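PDB 5G5S: argonaute from Methanocaldococcus jannaschii, which uses short single-stranded DNA guides to bind complementary target strands and cut the target DNA, possibly in defence against invading genetic elements. Local coordinates for residues N310-D318 and K489-T497; L662-S671 and Y679-Y688. All blocks are in the same frame, centred on the assembly; numbering follows the deposited sequence.

Contact 1 (N310-D318 and K489-T497); sequences NNTPLLVKD and KYFILDSKT
Leu315 and Ile492 form the hydrogen-bonded pair of a short antiparallel ladder. Leu315 N gives a nearly straight bond to Ile492 O (2.9 Å, 170°), and Ile492 N returns a bond of equal length to Leu315 O. Their side chains share one face of the ladder, Leu315 CB lying 3.8 Å from Ile492 CG1. The other face is the buried one, formed by Leu314, Val316 and Phe491. There Leu314 and Phe491 lie side by side and point the same way, Leu314 CD2 coming obliquely to Phe491 CD2 at 3.8 Å. Phe491 CG sits between its own backbone N and carbonyl carbon (chi1 54°), which turns the ring alongside Leu314. Phe491 CB meets Val316 CG1 at 3.6 Å, and that same methyl reaches the edge of the Tyr490 ring. Strand 314-317 is the middle of a three-stranded antiparallel sheet, with 323-326 along its other side, so a strand from ahead of the Mid domain is joined to the chain just after Mid, probably where it passes into PIWI. Tyr670 stacks on Phe491 and continues the buried side. Toward the partly exposed end at Pro313 and Asp494 the pairing loosens: Asp494 N reaches Pro313 O only through a weak bond of 3.3 Å. With CG anti to the backbone N (chi1 -176°), the Asp494 carboxylate runs obliquely past Leu315, OD1 3.5 Å from Leu315 CD1, and brings OD2 near Pro313 CG. OD2 also makes a salt bridge to Lys325 of strand 323-326. Beyond it, Thr312 CG2 and Ser495 OG only brush, at 3.9 Å.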
ATOM      1  N   ASN A 310       5.567 -19.366  11.835  1.00 69.82           N
ATOM      2  CA  ASN A 310       6.134 -19.391  13.181  1.00 70.93           C
ATOM      3  C   ASN A 310       6.133 -17.989  13.745  1.00 73.84           C
ATOM      4  O   ASN A 310       6.310 -17.023  12.992  1.00 72.50           O
ATOM      5  CB  ASN A 310       7.560 -19.939  13.158  1.00 75.03           C
ATOM      6  CG  ASN A 310       7.660 -21.342  12.627  1.00 90.36           C
ATOM      7  OD1 ASN A 310       6.830 -22.213  12.929  1.00 80.74           O
ATOM      8  ND2 ASN A 310       8.678 -21.581  11.819  1.00 79.76           N
ATOM      9  N   ASN A 311       5.921 -17.867  15.055  1.00 91.55           N
ATOM     10  CA  ASN A 311       5.920 -16.577  15.731  1.00 88.69           C
ATOM     11  C   ASN A 311       7.381 -16.243  16.022  1.00 92.12           C
ATOM     12  O   ASN A 311       7.894 -16.531  17.105  1.00 93.77           O
ATOM     13  CB  ASN A 311       5.062 -16.640  17.000  1.00 92.28           C
ATOM     14  CG  ASN A 311       4.882 -15.312  17.687  1.00113.33           C
ATOM     15  OD1 ASN A 311       4.712 -14.267  17.048  1.00105.29           O
ATOM     16  ND2 ASN A 311       4.870 -15.338  19.013  1.00104.84           N
ATOM     17  N   THR A 312       8.072 -15.724  15.005  1.00 87.29           N
ATOM     18  CA  THR A 312       9.499 -15.421  15.048  1.00 85.99           C
ATOM     19  C   THR A 312       9.852 -14.468  16.190  1.00 87.03           C
ATOM     20  O   THR A 312       9.171 -13.464  16.375  1.00 83.22           O
ATOM     21  CB  THR A 312       9.998 -15.047  13.644  1.00 95.85           C
ATOM     22  OG1 THR A 312       9.765 -16.166  12.783  1.00 97.62           O
ATOM     23  CG2 THR A 312      11.483 -14.665  13.601  1.00 94.65           C
ATOM     24  N   PRO A 313      10.842 -14.814  17.037  1.00 86.04           N
ATOM     25  CA  PRO A 313      11.179 -13.907  18.132  1.00 84.23           C
ATOM     26  C   PRO A 313      11.969 -12.704  17.634  1.00 83.85           C
ATOM     27  O   PRO A 313      12.505 -12.701  16.520  1.00 82.42           O
ATOM     28  CB  PRO A 313      11.978 -14.780  19.115  1.00 88.39           C
ATOM     29  CG  PRO A 313      12.254 -16.059  18.408  1.00 95.54           C
ATOM     30  CD  PRO A 313      11.752 -15.975  17.003  1.00 90.70           C
ATOM     31  N   LEU A 314      11.986 -11.664  18.465  1.00 77.89           N
ATOM     32  CA  LEU A 314      12.686 -10.424  18.219  1.00 75.53           C
ATOM     33  C   LEU A 314      13.794 -10.320  19.244  1.00 79.31           C
ATOM     34  O   LEU A 314      13.700 -10.908  20.326  1.00 80.67           O
ATOM     35  CB  LEU A 314      11.721  -9.220  18.332  1.00 73.92           C
ATOM     36  CG  LEU A 314      10.504  -9.217  17.390  1.00 78.24           C
ATOM     37  CD1 LEU A 314       9.384  -8.353  17.937  1.00 77.38           C
ATOM     38  CD2 LEU A 314      10.879  -8.792  15.982  1.00 80.02           C
ATOM     39  N   LEU A 315      14.858  -9.596  18.894  1.00 74.20           N
ATOM     40  CA  LEU A 315      15.975  -9.370  19.797  1.00 74.51           C
ATOM     41  C   LEU A 315      16.039  -7.902  20.179  1.00 77.39           C
ATOM     42  O   LEU A 315      15.828  -7.027  19.344  1.00 75.81           O
ATOM     43  CB  LEU A 315      17.297  -9.826  19.174  1.00 75.54           C
ATOM     44  CG  LEU A 315      17.506 -11.324  19.014  1.00 82.33           C
ATOM     45  CD1 LEU A 315      18.715 -11.596  18.150  1.00 83.41           C
ATOM     46  CD2 LEU A 315      17.674 -12.021  20.374  1.00 87.83           C
ATOM     47  N   VAL A 316      16.320  -7.646  21.448  1.00 76.28           N
ATOM     48  CA  VAL A 316      16.463  -6.332  22.080  1.00 75.94           C
ATOM     49  C   VAL A 316      17.630  -6.451  23.049  1.00 83.58           C
ATOM     50  O   VAL A 316      18.049  -7.572  23.348  1.00 85.52           O
ATOM     51  CB  VAL A 316      15.175  -5.899  22.834  1.00 78.87           C
ATOM     52  CG1 VAL A 316      14.154  -5.314  21.884  1.00 76.19           C
ATOM     53  CG2 VAL A 316      14.569  -7.047  23.639  1.00 80.11           C
ATOM     54  N   LYS A 317      18.136  -5.326  23.569  1.00 80.90           N
ATOM     55  CA  LYS A 317      19.197  -5.411  24.570  1.00 84.51           C
ATOM     56  C   LYS A 317      18.575  -5.392  25.971  1.00 90.84           C
ATOM     57  O   LYS A 317      17.454  -4.908  26.138  1.00 87.77           O
ATOM     58  CB  LYS A 317      20.245  -4.288  24.407  1.00 87.86           C
ATOM     59  CG  LYS A 317      20.890  -4.186  23.015  1.00 91.36           C
ATOM     60  CD  LYS A 317      21.804  -5.361  22.673  1.00 97.73           C
ATOM     61  CE  LYS A 317      22.726  -5.057  21.518  1.00107.92           C
ATOM     62  NZ  LYS A 317      23.780  -4.074  21.890  1.00120.94           N
ATOM     63  N   ASP A 318      19.278  -5.976  26.964  1.00 92.49           N
ATOM     64  CA  ASP A 318      18.860  -5.976  28.368  1.00 94.65           C
ATOM     65  C   ASP A 318      19.577  -4.813  29.065  1.00101.17           C
ATOM     66  O   ASP A 318      20.234  -4.025  28.388  1.00100.53           O
ATOM     67  CB  ASP A 318      19.146  -7.336  29.052  1.00 99.54           C
ATOM     68  CG  ASP A 318      20.560  -7.895  28.926  1.00115.92           C
ATOM     69  OD1 ASP A 318      21.525  -7.094  28.938  1.00119.13           O
ATOM     70  OD2 ASP A 318      20.702  -9.137  28.846  1.00122.53           O
ATOM     71  N   LYS A 489      16.707   2.076  16.293  1.00 65.21           N
ATOM     72  CA  LYS A 489      16.671   0.650  15.964  1.00 63.40           C
ATOM     73  C   LYS A 489      16.504  -0.089  17.277  1.00 67.21           C
ATOM     74  O   LYS A 489      17.481  -0.567  17.847  1.00 69.08           O
ATOM     75  CB  LYS A 489      17.981   0.223  15.260  1.00 66.94           C
ATOM     76  CG  LYS A 489      18.030   0.548  13.789  1.00 72.11           C
ATOM     77  CD  LYS A 489      18.486   1.956  13.506  1.00 78.87           C
ATOM     78  CE  LYS A 489      17.823   2.479  12.261  1.00 73.97           C
ATOM     79  NZ  LYS A 489      18.217   3.881  12.030  1.00 84.24           N
ATOM     80  N   TYR A 490      15.274  -0.129  17.790  1.00 63.17           N
ATOM     81  CA  TYR A 490      15.010  -0.752  19.085  1.00 65.23           C
ATOM     82  C   TYR A 490      15.157  -2.277  19.090  1.00 72.85           C
ATOM     83  O   TYR A 490      15.952  -2.821  19.863  1.00 75.90           O
ATOM     84  CB  TYR A 490      13.665  -0.298  19.670  1.00 63.57           C
ATOM     85  CG  TYR A 490      13.753  -0.001  21.145  1.00 66.87           C
ATOM     86  CD1 TYR A 490      13.905  -1.027  22.076  1.00 71.14           C
ATOM     87  CD2 TYR A 490      13.730   1.307  21.614  1.00 67.76           C
ATOM     88  CE1 TYR A 490      14.014  -0.757  23.438  1.00 74.46           C
ATOM     89  CE2 TYR A 490      13.815   1.588  22.974  1.00 71.14           C
ATOM     90  CZ  TYR A 490      13.966   0.553  23.884  1.00 79.43           C
ATOM     91  OH  TYR A 490      14.077   0.824  25.223  1.00 81.03           O
ATOM     92  N   PHE A 491      14.423  -2.951  18.212  1.00 67.70           N
ATOM     93  CA  PHE A 491      14.428  -4.406  18.115  1.00 68.78           C
ATOM     94  C   PHE A 491      14.877  -4.872  16.738  1.00 72.19           C
ATOM     95  O   PHE A 491      14.694  -4.156  15.752  1.00 70.72           O
ATOM     96  CB  PHE A 491      13.038  -4.983  18.478  1.00 69.39           C
ATOM     97  CG  PHE A 491      11.884  -4.415  17.688  1.00 67.38           C
ATOM     98  CD1 PHE A 491      11.230  -3.262  18.111  1.00 69.38           C
ATOM     99  CD2 PHE A 491      11.440  -5.038  16.527  1.00 67.69           C
ATOM    100  CE1 PHE A 491      10.181  -2.718  17.359  1.00 68.35           C
ATOM    101  CE2 PHE A 491      10.384  -4.501  15.784  1.00 68.07           C
ATOM    102  CZ  PHE A 491       9.771  -3.339  16.197  1.00 65.41           C
ATOM    103  N   ILE A 492      15.494  -6.059  16.675  1.00 70.35           N
ATOM    104  CA  ILE A 492      15.947  -6.675  15.425  1.00 69.92           C
ATOM    105  C   ILE A 492      15.338  -8.084  15.302  1.00 75.52           C
ATOM    106  O   ILE A 492      14.636  -8.529  16.216  1.00 73.58           O
ATOM    107  CB  ILE A 492      17.502  -6.646  15.246  1.00 74.84           C
ATOM    108  CG1 ILE A 492      18.231  -7.497  16.306  1.00 78.11           C
ATOM    109  CG2 ILE A 492      18.046  -5.212  15.198  1.00 74.22           C
ATOM    110  CD1 ILE A 492      19.212  -8.456  15.758  1.00 78.42           C
ATOM    111  N   LEU A 493      15.590  -8.768  14.174  1.00 76.29           N
ATOM    112  CA  LEU A 493      15.107 -10.130  13.947  1.00 78.96           C
ATOM    113  C   LEU A 493      16.060 -11.130  14.571  1.00 92.30           C
ATOM    114  O   LEU A 493      17.275 -10.954  14.461  1.00 94.80           O
ATOM    115  CB  LEU A 493      14.963 -10.418  12.449  1.00 78.06           C
ATOM    116  CG  LEU A 493      13.773  -9.778  11.738  1.00 79.30           C
ATOM    117  CD1 LEU A 493      13.939  -9.855  10.239  1.00 78.10           C
ATOM    118  CD2 LEU A 493      12.458 -10.437  12.153  1.00 83.23           C
ATOM    119  N   ASP A 494      15.519 -12.184  15.221  1.00 93.93           N
ATOM    120  CA  ASP A 494      16.329 -13.234  15.841  1.00 99.98           C
ATOM    121  C   ASP A 494      16.978 -14.131  14.791  1.00108.62           C
ATOM    122  O   ASP A 494      18.038 -14.708  15.051  1.00112.03           O
ATOM    123  CB  ASP A 494      15.500 -14.073  16.834  1.00104.22           C
ATOM    124  CG  ASP A 494      16.287 -15.134  17.591  1.00123.86           C
ATOM    125  OD1 ASP A 494      17.330 -14.786  18.191  1.00126.91           O
ATOM    126  OD2 ASP A 494      15.856 -16.308  17.589  1.00134.26           O
ATOM    127  N   SER A 495      16.339 -14.257  13.617  1.00105.04           N
ATOM    128  CA  SER A 495      16.847 -15.083  12.525  1.00108.48           C
ATOM    129  C   SER A 495      17.475 -14.227  11.414  1.00110.44           C
ATOM    130  O   SER A 495      16.830 -13.306  10.896  1.00106.41           O
ATOM    131  CB  SER A 495      15.739 -15.975  11.962  1.00114.47           C
ATOM    132  OG  SER A 495      14.688 -15.204  11.393  1.00123.85           O
ATOM    133  N   LYS A 496      18.742 -14.537  11.061  1.00108.99           N
ATOM    134  CA  LYS A 496      19.473 -13.857   9.988  1.00107.44           C
ATOM    135  C   LYS A 496      19.135 -14.523   8.656  1.00108.29           C
ATOM    136  O   LYS A 496      19.047 -15.755   8.566  1.00110.23           O
ATOM    137  CB  LYS A 496      20.987 -13.859  10.238  1.00114.02           C
ATOM    138  N   THR A 497      18.945 -13.692   7.625  1.00 99.45           N
ATOM    139  CA  THR A 497      18.536 -14.119   6.287  1.00 97.37           C
ATOM    140  C   THR A 497      19.709 -14.285   5.303  1.00 99.43           C
ATOM    141  O   THR A 497      20.754 -13.668   5.532  1.00 99.46           O
ATOM    142  CB  THR A 497      17.507 -13.104   5.774  1.00101.11           C
ATOM    143  OG1 THR A 497      18.177 -11.890   5.420  1.00 98.17           O
ATOM    144  CG2 THR A 497      16.422 -12.802   6.813  1.00 99.34           C
TER

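Contact 2 (L662-S671 and Y679-Y688)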
ATOM      1  N   LEU A 662       8.655 -13.049   4.624  1.00 54.19           N
ATOM      2  CA  LEU A 662       7.711 -11.959   4.381  1.00 52.58           C
ATOM      3  C   LEU A 662       6.871 -11.691   5.601  1.00 58.82           C
ATOM      4  O   LEU A 662       6.684 -10.522   5.957  1.00 58.30           O
ATOM      5  CB  LEU A 662       6.866 -12.231   3.126  1.00 51.29           C
ATOM      6  CG  LEU A 662       7.661 -12.316   1.801  1.00 55.40           C
ATOM      7  CD1 LEU A 662       6.752 -12.657   0.641  1.00 55.49           C
ATOM      8  CD2 LEU A 662       8.470 -11.055   1.530  1.00 54.69           C
ATOM      9  N   TYR A 663       6.426 -12.781   6.296  1.00 56.56           N
ATOM     10  CA  TYR A 663       5.700 -12.697   7.561  1.00 56.48           C
ATOM     11  C   TYR A 663       6.549 -12.030   8.625  1.00 58.30           C
ATOM     12  O   TYR A 663       6.030 -11.203   9.371  1.00 58.77           O
ATOM     13  CB  TYR A 663       5.243 -14.086   8.067  1.00 59.08           C
ATOM     14  CG  TYR A 663       4.525 -13.994   9.397  1.00 62.39           C
ATOM     15  CD1 TYR A 663       3.262 -13.415   9.491  1.00 64.40           C
ATOM     16  CD2 TYR A 663       5.151 -14.385  10.579  1.00 65.49           C
ATOM     17  CE1 TYR A 663       2.613 -13.282  10.723  1.00 68.08           C
ATOM     18  CE2 TYR A 663       4.509 -14.268  11.814  1.00 68.27           C
ATOM     19  CZ  TYR A 663       3.240 -13.712  11.882  1.00 75.97           C
ATOM     20  OH  TYR A 663       2.596 -13.595  13.094  1.00 79.56           O
ATOM     21  N   ASP A 664       7.835 -12.412   8.725  1.00 55.35           N
ATOM     22  CA  ASP A 664       8.755 -11.846   9.718  1.00 58.08           C
ATOM     23  C   ASP A 664       8.904 -10.346   9.512  1.00 61.70           C
ATOM     24  O   ASP A 664       9.051  -9.621  10.488  1.00 62.25           O
ATOM     25  CB  ASP A 664      10.153 -12.499   9.629  1.00 61.16           C
ATOM     26  CG  ASP A 664      10.256 -13.968  10.011  1.00 72.15           C
ATOM     27  OD1 ASP A 664       9.285 -14.504  10.597  1.00 70.60           O
ATOM     28  OD2 ASP A 664      11.291 -14.597   9.674  1.00 83.49           O
ATOM     29  N   LEU A 665       8.880  -9.895   8.240  1.00 57.40           N
ATOM     30  CA  LEU A 665       9.007  -8.486   7.869  1.00 57.01           C
ATOM     31  C   LEU A 665       7.771  -7.654   8.189  1.00 59.58           C
ATOM     32  O   LEU A 665       7.908  -6.454   8.368  1.00 59.89           O
ATOM     33  CB  LEU A 665       9.460  -8.315   6.412  1.00 55.96           C
ATOM     34  CG  LEU A 665      10.884  -8.784   6.085  1.00 60.71           C
ATOM     35  CD1 LEU A 665      11.070  -8.951   4.581  1.00 58.72           C
ATOM     36  CD2 LEU A 665      11.932  -7.833   6.649  1.00 62.95           C
ATOM     37  N   THR A 666       6.580  -8.279   8.325  1.00 55.38           N
ATOM     38  CA  THR A 666       5.336  -7.582   8.743  1.00 55.02           C
ATOM     39  C   THR A 666       5.417  -7.251  10.267  1.00 60.89           C
ATOM     40  O   THR A 666       4.670  -6.412  10.785  1.00 61.76           O
ATOM     41  CB  THR A 666       4.069  -8.441   8.437  1.00 54.82           C
ATOM     42  OG1 THR A 666       3.974  -9.544   9.358  1.00 55.15           O
ATOM     43  CG2 THR A 666       3.997  -8.928   6.981  1.00 43.09           C
ATOM     44  N   LYS A 667       6.313  -7.956  10.973  1.00 58.26           N
ATOM     45  CA  LYS A 667       6.557  -7.810  12.401  1.00 60.54           C
ATOM     46  C   LYS A 667       7.570  -6.683  12.703  1.00 65.13           C
ATOM     47  O   LYS A 667       7.667  -6.259  13.841  1.00 65.56           O
ATOM     48  CB  LYS A 667       7.044  -9.156  12.960  1.00 64.70           C
ATOM     49  CG  LYS A 667       6.603  -9.464  14.366  1.00 80.07           C
ATOM     50  CD  LYS A 667       7.246 -10.763  14.840  1.00 92.12           C
ATOM     51  CE  LYS A 667       6.702 -11.243  16.166  1.00 97.13           C
ATOM     52  NZ  LYS A 667       5.444 -12.011  15.987  1.00106.63           N
ATOM     53  N   MET A 668       8.333  -6.211  11.702  1.00 63.53           N
ATOM     54  CA  MET A 668       9.300  -5.111  11.877  1.00 64.90           C
ATOM     55  C   MET A 668       8.585  -3.753  11.759  1.00 71.65           C
ATOM     56  O   MET A 668       8.954  -2.879  10.988  1.00 71.74           O
ATOM     57  CB  MET A 668      10.505  -5.259  10.920  1.00 65.63           C
ATOM     58  CG  MET A 668      11.366  -6.498  11.202  1.00 68.86           C
ATOM     59  SD  MET A 668      11.871  -6.748  12.947  1.00 74.46           S
ATOM     60  CE  MET A 668      12.923  -5.337  13.200  1.00 71.03           C
ATOM     61  N   ASN A 669       7.567  -3.598  12.588  1.00 71.81           N
ATOM     62  CA  ASN A 669       6.637  -2.489  12.659  1.00 71.71           C
ATOM     63  C   ASN A 669       6.899  -1.519  13.831  1.00 76.96           C
ATOM     64  O   ASN A 669       7.067  -1.945  14.973  1.00 77.46           O
ATOM     65  CB  ASN A 669       5.204  -3.077  12.785  1.00 67.17           C
ATOM     66  CG  ASN A 669       4.104  -2.069  12.629  1.00 82.88           C
ATOM     67  OD1 ASN A 669       2.996  -2.223  13.133  1.00 81.45           O
ATOM     68  ND2 ASN A 669       4.362  -1.042  11.869  1.00 74.19           N
ATOM     69  N   TYR A 670       6.882  -0.209  13.526  1.00 57.80           N
ATOM     70  CA  TYR A 670       6.956   0.882  14.485  1.00 57.10           C
ATOM     71  C   TYR A 670       5.664   1.694  14.404  1.00 61.24           C
ATOM     72  O   TYR A 670       5.521   2.645  15.137  1.00 62.54           O
ATOM     73  CB  TYR A 670       8.195   1.754  14.262  1.00 58.16           C
ATOM     74  CG  TYR A 670       9.481   1.100  14.720  1.00 59.51           C
ATOM     75  CD1 TYR A 670       9.927   1.232  16.035  1.00 60.87           C
ATOM     76  CD2 TYR A 670      10.276   0.380  13.833  1.00 59.15           C
ATOM     77  CE1 TYR A 670      11.119   0.649  16.457  1.00 60.19           C
ATOM     78  CE2 TYR A 670      11.461  -0.220  14.248  1.00 59.42           C
ATOM     79  CZ  TYR A 670      11.877  -0.087  15.562  1.00 65.92           C
ATOM     80  OH  TYR A 670      13.049  -0.674  15.971  1.00 68.03           O
ATOM     81  N   SER A 671       4.715   1.303  13.530  1.00 59.46           N
ATOM     82  CA  SER A 671       3.386   1.919  13.357  1.00 60.52           C
ATOM     83  C   SER A 671       2.396   1.212  14.309  1.00 67.19           C
ATOM     84  O   SER A 671       1.330   0.751  13.895  1.00 68.07           O
ATOM     85  CB  SER A 671       2.907   1.799  11.909  1.00 62.01           C
ATOM     86  OG  SER A 671       3.913   2.157  10.976  1.00 67.21           O
ATOM     87  N   TYR A 679       1.017  -6.190  14.041  1.00 87.81           N
ATOM     88  CA  TYR A 679       1.781  -6.472  12.821  1.00 85.11           C
ATOM     89  C   TYR A 679       1.133  -5.903  11.560  1.00 79.08           C
ATOM     90  O   TYR A 679      -0.073  -5.644  11.553  1.00 80.51           O
ATOM     91  CB  TYR A 679       2.139  -7.978  12.704  1.00 89.37           C
ATOM     92  CG  TYR A 679       2.449  -8.651  14.032  1.00 96.09           C
ATOM     93  CD1 TYR A 679       3.287  -8.048  14.968  1.00 98.71           C
ATOM     94  CD2 TYR A 679       1.914  -9.897  14.346  1.00 99.72           C
ATOM     95  CE1 TYR A 679       3.531  -8.637  16.212  1.00102.45           C
ATOM     96  CE2 TYR A 679       2.165 -10.505  15.579  1.00102.71           C
ATOM     97  CZ  TYR A 679       2.975  -9.870  16.510  1.00111.17           C
ATOM     98  OH  TYR A 679       3.241 -10.460  17.727  1.00115.53           O
ATOM     99  N   LEU A 680       1.946  -5.647  10.515  1.00 65.47           N
ATOM    100  CA  LEU A 680       1.460  -5.054   9.264  1.00 60.10           C
ATOM    101  C   LEU A 680       0.805  -6.072   8.348  1.00 61.46           C
ATOM    102  O   LEU A 680       1.043  -7.262   8.499  1.00 61.19           O
ATOM    103  CB  LEU A 680       2.601  -4.327   8.529  1.00 57.84           C
ATOM    104  CG  LEU A 680       3.307  -3.203   9.295  1.00 59.25           C
ATOM    105  CD1 LEU A 680       4.695  -2.971   8.767  1.00 57.76           C
ATOM    106  CD2 LEU A 680       2.479  -1.935   9.315  1.00 58.29           C
ATOM    107  N   ARG A 681      -0.019  -5.610   7.401  1.00 56.97           N
ATOM    108  CA  ARG A 681      -0.645  -6.466   6.405  1.00 57.68           C
ATOM    109  C   ARG A 681       0.431  -6.845   5.354  1.00 60.61           C
ATOM    110  O   ARG A 681       0.495  -7.994   4.885  1.00 59.42           O
ATOM    111  CB  ARG A 681      -1.818  -5.734   5.712  1.00 59.72           C
ATOM    112  CG  ARG A 681      -2.576  -6.650   4.742  1.00 63.54           C
ATOM    113  CD  ARG A 681      -3.824  -6.045   4.155  1.00 60.90           C
ATOM    114  NE  ARG A 681      -4.300  -6.890   3.059  1.00 66.23           N
ATOM    115  CZ  ARG A 681      -4.538  -6.467   1.820  1.00 76.02           C
ATOM    116  NH1 ARG A 681      -4.391  -5.184   1.506  1.00 66.24           N
ATOM    117  NH2 ARG A 681      -4.963  -7.317   0.895  1.00 55.92           N
ATOM    118  N   ILE A 682       1.261  -5.859   4.983  1.00 54.59           N
ATOM    119  CA  ILE A 682       2.308  -6.061   3.993  1.00 54.06           C
ATOM    120  C   ILE A 682       3.697  -5.859   4.601  1.00 56.42           C
ATOM    121  O   ILE A 682       3.812  -5.051   5.515  1.00 55.93           O
ATOM    122  CB  ILE A 682       2.058  -5.304   2.646  1.00 57.60           C
ATOM    123  CG1 ILE A 682       2.181  -3.788   2.783  1.00 57.78           C
ATOM    124  CG2 ILE A 682       0.749  -5.745   1.934  1.00 57.92           C
ATOM    125  CD1 ILE A 682       2.639  -3.155   1.509  1.00 65.22           C
ATOM    126  N   PRO A 683       4.754  -6.602   4.154  1.00 53.07           N
ATOM    127  CA  PRO A 683       6.099  -6.427   4.748  1.00 52.90           C
ATOM    128  C   PRO A 683       6.556  -4.974   4.918  1.00 57.22           C
ATOM    129  O   PRO A 683       6.345  -4.175   4.028  1.00 58.29           O
ATOM    130  CB  PRO A 683       7.003  -7.196   3.779  1.00 54.53           C
ATOM    131  CG  PRO A 683       6.134  -8.236   3.206  1.00 58.10           C
ATOM    132  CD  PRO A 683       4.776  -7.628   3.086  1.00 53.62           C
ATOM    133  N   ALA A 684       7.185  -4.641   6.059  1.00 54.87           N
ATOM    134  CA  ALA A 684       7.664  -3.282   6.366  1.00 53.62           C
ATOM    135  C   ALA A 684       8.492  -2.548   5.264  1.00 56.04           C
ATOM    136  O   ALA A 684       8.180  -1.383   5.015  1.00 54.73           O
ATOM    137  CB  ALA A 684       8.354  -3.237   7.723  1.00 54.34           C
ATOM    138  N   PRO A 685       9.458  -3.177   4.530  1.00 52.86           N
ATOM    139  CA  PRO A 685      10.177  -2.424   3.477  1.00 52.62           C
ATOM    140  C   PRO A 685       9.273  -1.784   2.412  1.00 57.81           C
ATOM    141  O   PRO A 685       9.413  -0.583   2.131  1.00 55.43           O
ATOM    142  CB  PRO A 685      11.137  -3.465   2.886  1.00 54.22           C
ATOM    143  CG  PRO A 685      11.300  -4.481   3.970  1.00 58.38           C
ATOM    144  CD  PRO A 685       9.991  -4.552   4.651  1.00 53.62           C
ATOM    145  N   ILE A 686       8.323  -2.577   1.848  1.00 55.60           N
ATOM    146  CA  ILE A 686       7.381  -2.101   0.828  1.00 55.67           C
ATOM    147  C   ILE A 686       6.311  -1.165   1.426  1.00 59.22           C
ATOM    148  O   ILE A 686       6.002  -0.136   0.820  1.00 60.25           O
ATOM    149  CB  ILE A 686       6.840  -3.236  -0.109  1.00 59.39           C
ATOM    150  CG1 ILE A 686       5.941  -2.671  -1.244  1.00 60.52           C
ATOM    151  CG2 ILE A 686       6.162  -4.381   0.672  1.00 60.73           C
ATOM    152  CD1 ILE A 686       5.533  -3.638  -2.318  1.00 61.55           C
ATOM    153  N   HIS A 687       5.809  -1.490   2.637  1.00 52.99           N
ATOM    154  CA  HIS A 687       4.827  -0.684   3.382  1.00 51.90           C
ATOM    155  C   HIS A 687       5.331   0.760   3.618  1.00 53.79           C
ATOM    156  O   HIS A 687       4.581   1.710   3.415  1.00 51.94           O
ATOM    157  CB  HIS A 687       4.479  -1.370   4.728  1.00 51.74           C
ATOM    158  CG  HIS A 687       3.674  -0.523   5.662  1.00 55.34           C
ATOM    159  ND1 HIS A 687       2.291  -0.449   5.560  1.00 57.03           N
ATOM    160  CD2 HIS A 687       4.078   0.259   6.690  1.00 57.24           C
ATOM    161  CE1 HIS A 687       1.902   0.377   6.513  1.00 56.74           C
ATOM    162  NE2 HIS A 687       2.941   0.841   7.212  1.00 57.66           N
ATOM    163  N   TYR A 688       6.582   0.899   4.083  1.00 51.45           N
ATOM    164  CA  TYR A 688       7.191   2.190   4.373  1.00 52.19           C
ATOM    165  C   TYR A 688       7.620   2.954   3.121  1.00 55.73           C
ATOM    166  O   TYR A 688       7.570   4.182   3.133  1.00 57.32           O
ATOM    167  CB  TYR A 688       8.302   2.075   5.434  1.00 53.35           C
ATOM    168  CG  TYR A 688       7.773   1.788   6.826  1.00 55.22           C
ATOM    169  CD1 TYR A 688       6.821   2.618   7.418  1.00 58.10           C
ATOM    170  CD2 TYR A 688       8.287   0.740   7.584  1.00 55.29           C
ATOM    171  CE1 TYR A 688       6.355   2.379   8.712  1.00 57.51           C
ATOM    172  CE2 TYR A 688       7.832   0.494   8.879  1.00 56.85           C
ATOM    173  CZ  TYR A 688       6.856   1.310   9.434  1.00 63.31           C
ATOM    174  OH  TYR A 688       6.390   1.053  10.697  1.00 61.97           O
TER
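Leu665 O and Thr666 O, near the C-terminal end of helix 656-666, each accept a backbone N-H from 679-688. Leu680 N points almost straight at Thr666 O (2.8 Å, 176°), and Ala684 N gives a second bond to Leu665 O at 3.0 Å. Side-chain hydroxyls add further hydrogen bonds. Across the contact, Tyr688 OH accepts from Tyr670 N (3.1 Å) and shares a 2.7 Å hydrogen bond with Ser671 OG, both partners lying near the plane of the ring at its edge. Within 662-671, Thr666 OG1, placed between its backbone N and carbonyl carbon (chi1 73°), turns back to hydrogen-bond Tyr663 O at 2.6 Å and leaves CG2 facing the 680-683 backbone. Apolar contacts gather round Pro683, the N-cap residue of helix 684-697: its CB touches Leu665 CB at 3.8 Å, while its CG meets Leu662 CD2. The two short helical segments cross at -55°. Aromatic contact comes from Tyr679, over one face of which Lys667 CG makes a CH-pi contact, 4.0 Å from the ring centroid; the lysine chain runs across that face in the same direction as the tyrosine side chain, toward Asn311, the partner of NZ. These helices belong to the RNase H-like PIWI domain. Because Ser671 interacts with guide DNA, the bonds of Tyr688 OH to Ser671 OG and the neighbouring Tyr670 N are consistent with Tyr688, on helix 684-697, positioning Ser671 as a second-shell residue.

In the fold
The centres of contact 1 and contact 2 lie 13 Å apart, and they follow one another along the chain: 310-318 pairs with 489-497 before 679-688 folds back onto 662-671. Helix 656-666 and the loop after it connect them. Asp664 OD1 is 2.8 Å from Thr312 OG1 and Lys667 NZ 2.6 Å from Asn311 OD1, both probable hydrogen bonds, while Phe491 CZ packs on Asn669 O at 3.3 Å. One side of contact 1 thus rests on helix 656-666 and the loop after it. This joins the region where Mid probably passes into PIWI to the loop bearing Ser671, close to Gln481, another guide-contacting residue.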